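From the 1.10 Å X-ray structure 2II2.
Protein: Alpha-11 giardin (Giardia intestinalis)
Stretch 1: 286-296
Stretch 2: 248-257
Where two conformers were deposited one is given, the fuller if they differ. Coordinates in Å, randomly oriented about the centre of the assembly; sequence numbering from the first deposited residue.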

# COMPACT_ATOMS: atom_id res chain seq x y z
N SER A 286 14.25 -13.90 4.96
CA SER A 286 13.85 -14.84 6.00
C SER A 286 12.39 -15.23 5.90
O SER A 286 12.04 -16.40 6.06
CB SER A 286 14.10 -14.26 7.39
OG SER A 286 15.48 -14.07 7.62
N ARG A 287 11.54 -14.22 5.70
CA ARG A 287 10.10 -14.41 5.80
C ARG A 287 9.51 -15.17 4.64
O ARG A 287 8.62 -16.02 4.83
CB ARG A 287 9.37 -13.04 5.95
CG ARG A 287 7.83 -13.11 5.84
CD ARG A 287 7.29 -13.91 6.98
NE ARG A 287 5.82 -14.12 7.01
CZ ARG A 287 5.18 -15.16 6.45
NH1 ARG A 287 5.86 -16.07 5.75
NH2 ARG A 287 3.87 -15.32 6.60
N PHE A 288 9.94 -14.83 3.43
CA PHE A 288 9.24 -15.29 2.22
C PHE A 288 9.96 -16.51 1.64
O PHE A 288 10.68 -16.44 0.63
CB PHE A 288 9.07 -14.14 1.22
CG PHE A 288 8.27 -13.00 1.77
CD1 PHE A 288 8.91 -11.85 2.22
CD2 PHE A 288 6.89 -13.09 1.92
CE1 PHE A 288 8.18 -10.79 2.76
CE2 PHE A 288 6.16 -12.03 2.46
CZ PHE A 288 6.82 -10.88 2.88
N GLN A 289 9.78 -17.64 2.33
CA GLN A 289 10.46 -18.89 1.98
C GLN A 289 9.52 -20.03 1.58
O GLN A 289 9.86 -21.21 1.71
CB GLN A 289 11.30 -19.37 3.17
CG GLN A 289 12.49 -18.50 3.48
CD GLN A 289 13.74 -19.03 2.86
OE1 GLN A 289 14.22 -20.11 3.22
NE2 GLN A 289 14.31 -18.28 1.94
N SER A 290 8.35 -19.70 1.07
CA SER A 290 7.39 -20.75 0.69
C SER A 290 7.81 -21.59 -0.50
O SER A 290 8.42 -21.07 -1.44
CB SER A 290 6.04 -20.11 0.40
OG SER A 290 5.12 -21.10 -0.05
N LYS A 291 7.46 -22.88 -0.46
CA LYS A 291 7.71 -23.78 -1.59
C LYS A 291 6.51 -23.87 -2.55
O LYS A 291 6.57 -24.58 -3.56
CB LYS A 291 8.05 -25.20 -1.09
CG LYS A 291 6.85 -25.97 -0.53
CD LYS A 291 7.26 -27.28 0.14
CE LYS A 291 6.06 -28.20 0.34
NZ LYS A 291 6.40 -29.38 1.19
N GLU A 292 5.41 -23.20 -2.21
CA GLU A 292 4.23 -23.22 -3.05
C GLU A 292 4.59 -22.56 -4.37
O GLU A 292 5.26 -21.51 -4.40
CB GLU A 292 3.06 -22.49 -2.39
CG GLU A 292 2.47 -23.18 -1.16
CD GLU A 292 1.37 -22.36 -0.53
OE1 GLU A 292 0.57 -21.76 -1.29
OE2 GLU A 292 1.29 -22.31 0.72
N ALA A 293 4.15 -23.19 -5.46
CA ALA A 293 4.54 -22.73 -6.80
C ALA A 293 4.31 -21.23 -7.04
O ALA A 293 5.17 -20.56 -7.61
CB ALA A 293 3.83 -23.57 -7.88
N ASN A 294 3.17 -20.72 -6.58
CA ASN A 294 2.84 -19.32 -6.87
C ASN A 294 3.49 -18.34 -5.91
O ASN A 294 3.25 -17.12 -6.01
CB ASN A 294 1.33 -19.06 -6.98
CG ASN A 294 0.59 -19.20 -5.66
OD1 ASN A 294 1.18 -19.44 -4.60
ND2 ASN A 294 -0.74 -19.06 -5.73
N LYS A 295 4.29 -18.88 -4.99
CA LYS A 295 5.04 -18.06 -4.03
C LYS A 295 6.54 -18.20 -4.13
O LYS A 295 7.26 -17.34 -3.62
CB LYS A 295 4.61 -18.37 -2.59
CG LYS A 295 3.19 -17.93 -2.32
CD LYS A 295 2.71 -18.40 -0.98
CE LYS A 295 1.21 -18.17 -0.78
NZ LYS A 295 0.42 -19.01 -1.74
N VAL A 296 7.03 -19.29 -4.72
CA VAL A 296 8.45 -19.62 -4.61
C VAL A 296 9.39 -18.51 -5.11
O VAL A 296 10.47 -18.30 -4.54
CB VAL A 296 8.78 -20.97 -5.26
CG1 VAL A 296 8.57 -20.92 -6.75
CG2 VAL A 296 10.22 -21.37 -4.94
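Stretch 2, residues 248-257: NDDMAYEQAA

How does stretch 2 begin, and what does its first turn meet? Asn-248 caps a helix that runs from Asp-249 through Ala-257 and beyond, Asn-248 OD1 accepting from Met-251 N at 2.9 Å. Stretch 1 is mostly loop, and the nearest CA pairs, Ser-290 with Asp-249 and Lys-295 with Tyr-253, advance along both stretches together. The CB of Asp-249 points toward stretch 1, where the helix of Arg-287 has just given way to loop. Asp-249 OD1 takes both ends of the guanidinium in a salt bridge, 2.8 Å from Arg-287 NH2 and 3.0 Å from Arg-287 NH1, lying near the plane of the group. Its OD2 turns to water instead: water 2, 2.6 Å from Asp-249 OD2, also reaches Ser-290 OG and Glu-292 OE2.

What does Asp-250 add? Asp-250 OD1 lies 3.1 Å from Lys-295 NZ, a second salt bridge. Lys-295 NZ also bonds Glu-292 OE1 at 2.8 Å, so a positive charge sits between two carboxylates whose nearest oxygens, Asp-250 OD1 and Glu-292 OE1, are 4.1 Å apart.

Where is the centre of the contact? One turn on from Asp-249, past Ala-252, whose CB packs 3.4 Å from Arg-287 NH2, Tyr-253 loses the most surface to stretch 1. Over one face of its ring runs the Lys-295 chain, with Lys-295 CD 3.8 Å from the Tyr-253 ring centroid; against the opposite face stands the edge of Phe-288, planes at 87° and Phe-288 CD2 3.6 Å from Tyr-253 CZ. At the tip, Tyr-253 OH accepts from Ser-290 N at 2.9 Å.

How does the contact end? Glu-254 and Gln-255 do not touch stretch 1. One further contact follows at Ala-256, whose small side chain points toward stretch 1 and meets the Phe-288 ring, Ala-256 CB to Phe-288 CZ 3.6 Å.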

# COMPACT_ATOMS: atom_id res chain seq x y z
N ASN A 248 -0.57 -16.00 8.37
CA ASN A 248 -1.16 -16.68 7.23
C ASN A 248 -0.38 -16.31 5.98
O ASN A 248 -0.34 -15.13 5.58
CB ASN A 248 -2.60 -16.23 7.06
CG ASN A 248 -3.27 -16.97 5.94
OD1 ASN A 248 -3.21 -16.55 4.80
ND2 ASN A 248 -3.79 -18.16 6.24
N ASP A 249 0.26 -17.31 5.35
CA ASP A 249 1.09 -17.01 4.18
C ASP A 249 0.31 -16.39 3.03
O ASP A 249 0.79 -15.46 2.38
CB ASP A 249 1.81 -18.26 3.66
CG ASP A 249 3.11 -18.57 4.40
OD1 ASP A 249 3.49 -17.83 5.33
OD2 ASP A 249 3.77 -19.56 3.99
N ASP A 250 -0.88 -16.89 2.76
CA ASP A 250 -1.62 -16.34 1.63
C ASP A 250 -1.81 -14.85 1.82
O ASP A 250 -1.57 -14.02 0.90
CB ASP A 250 -2.97 -17.04 1.47
CG ASP A 250 -2.85 -18.41 0.87
OD1 ASP A 250 -1.76 -18.84 0.45
OD2 ASP A 250 -3.88 -19.11 0.84
N MET A 251 -2.20 -14.47 3.03
CA MET A 251 -2.39 -13.03 3.31
C MET A 251 -1.08 -12.24 3.34
O MET A 251 -1.00 -11.14 2.79
CB MET A 251 -3.14 -12.84 4.63
CG MET A 251 -4.54 -13.43 4.59
SD MET A 251 -5.42 -13.25 6.16
CE MET A 251 -5.57 -11.45 6.25
N ALA A 252 -0.06 -12.80 3.99
CA ALA A 252 1.21 -12.08 4.09
C ALA A 252 1.78 -11.80 2.69
O ALA A 252 2.25 -10.70 2.41
CB ALA A 252 2.19 -12.90 4.87
N TYR A 253 1.74 -12.80 1.81
CA TYR A 253 2.31 -12.64 0.50
C TYR A 253 1.45 -11.73 -0.37
O TYR A 253 1.99 -10.91 -1.14
CB TYR A 253 2.48 -13.99 -0.21
CG TYR A 253 3.66 -14.82 0.24
CD1 TYR A 253 3.68 -15.41 1.51
CD2 TYR A 253 4.73 -15.07 -0.63
CE1 TYR A 253 4.75 -16.19 1.93
CE2 TYR A 253 5.82 -15.88 -0.21
CZ TYR A 253 5.79 -16.44 1.06
OH TYR A 253 6.85 -17.21 1.47
N GLU A 254 0.13 -11.85 -0.23
CA GLU A 254 -0.78 -10.95 -0.94
C GLU A 254 -0.50 -9.49 -0.60
O GLU A 254 -0.40 -8.63 -1.49
CB GLU A 254 -2.20 -11.32 -0.55
CG GLU A 254 -3.29 -10.46 -1.04
CD GLU A 254 -4.62 -10.79 -0.39
OE1 GLU A 254 -4.66 -11.32 0.75
OE2 GLU A 254 -5.65 -10.49 -1.03
N GLN A 255 -0.42 -9.20 0.69
CA GLN A 255 -0.16 -7.83 1.15
C GLN A 255 1.22 -7.36 0.70
O GLN A 255 1.37 -6.23 0.17
CB GLN A 255 -0.27 -7.77 2.67
CG GLN A 255 -1.66 -8.02 3.18
CD GLN A 255 -1.68 -8.27 4.66
OE1 GLN A 255 -0.85 -7.72 5.40
NE2 GLN A 255 -2.69 -8.99 5.12
N ALA A 256 2.24 -8.20 0.87
CA ALA A 256 3.58 -7.79 0.49
C ALA A 256 3.67 -7.52 -1.02
O ALA A 256 4.37 -6.61 -1.44
CB ALA A 256 4.58 -8.83 0.93
N ALA A 257 2.99 -8.34 -1.82
CA ALA A 257 2.97 -8.16 -3.26
C ALA A 257 2.35 -6.80 -3.62
O ALA A 257 2.88 -6.07 -4.47
CB ALA A 257 2.23 -9.29 -3.94
O HOH W 1 6.41 -18.45 3.81
O HOH W 2 3.34 -21.18 1.97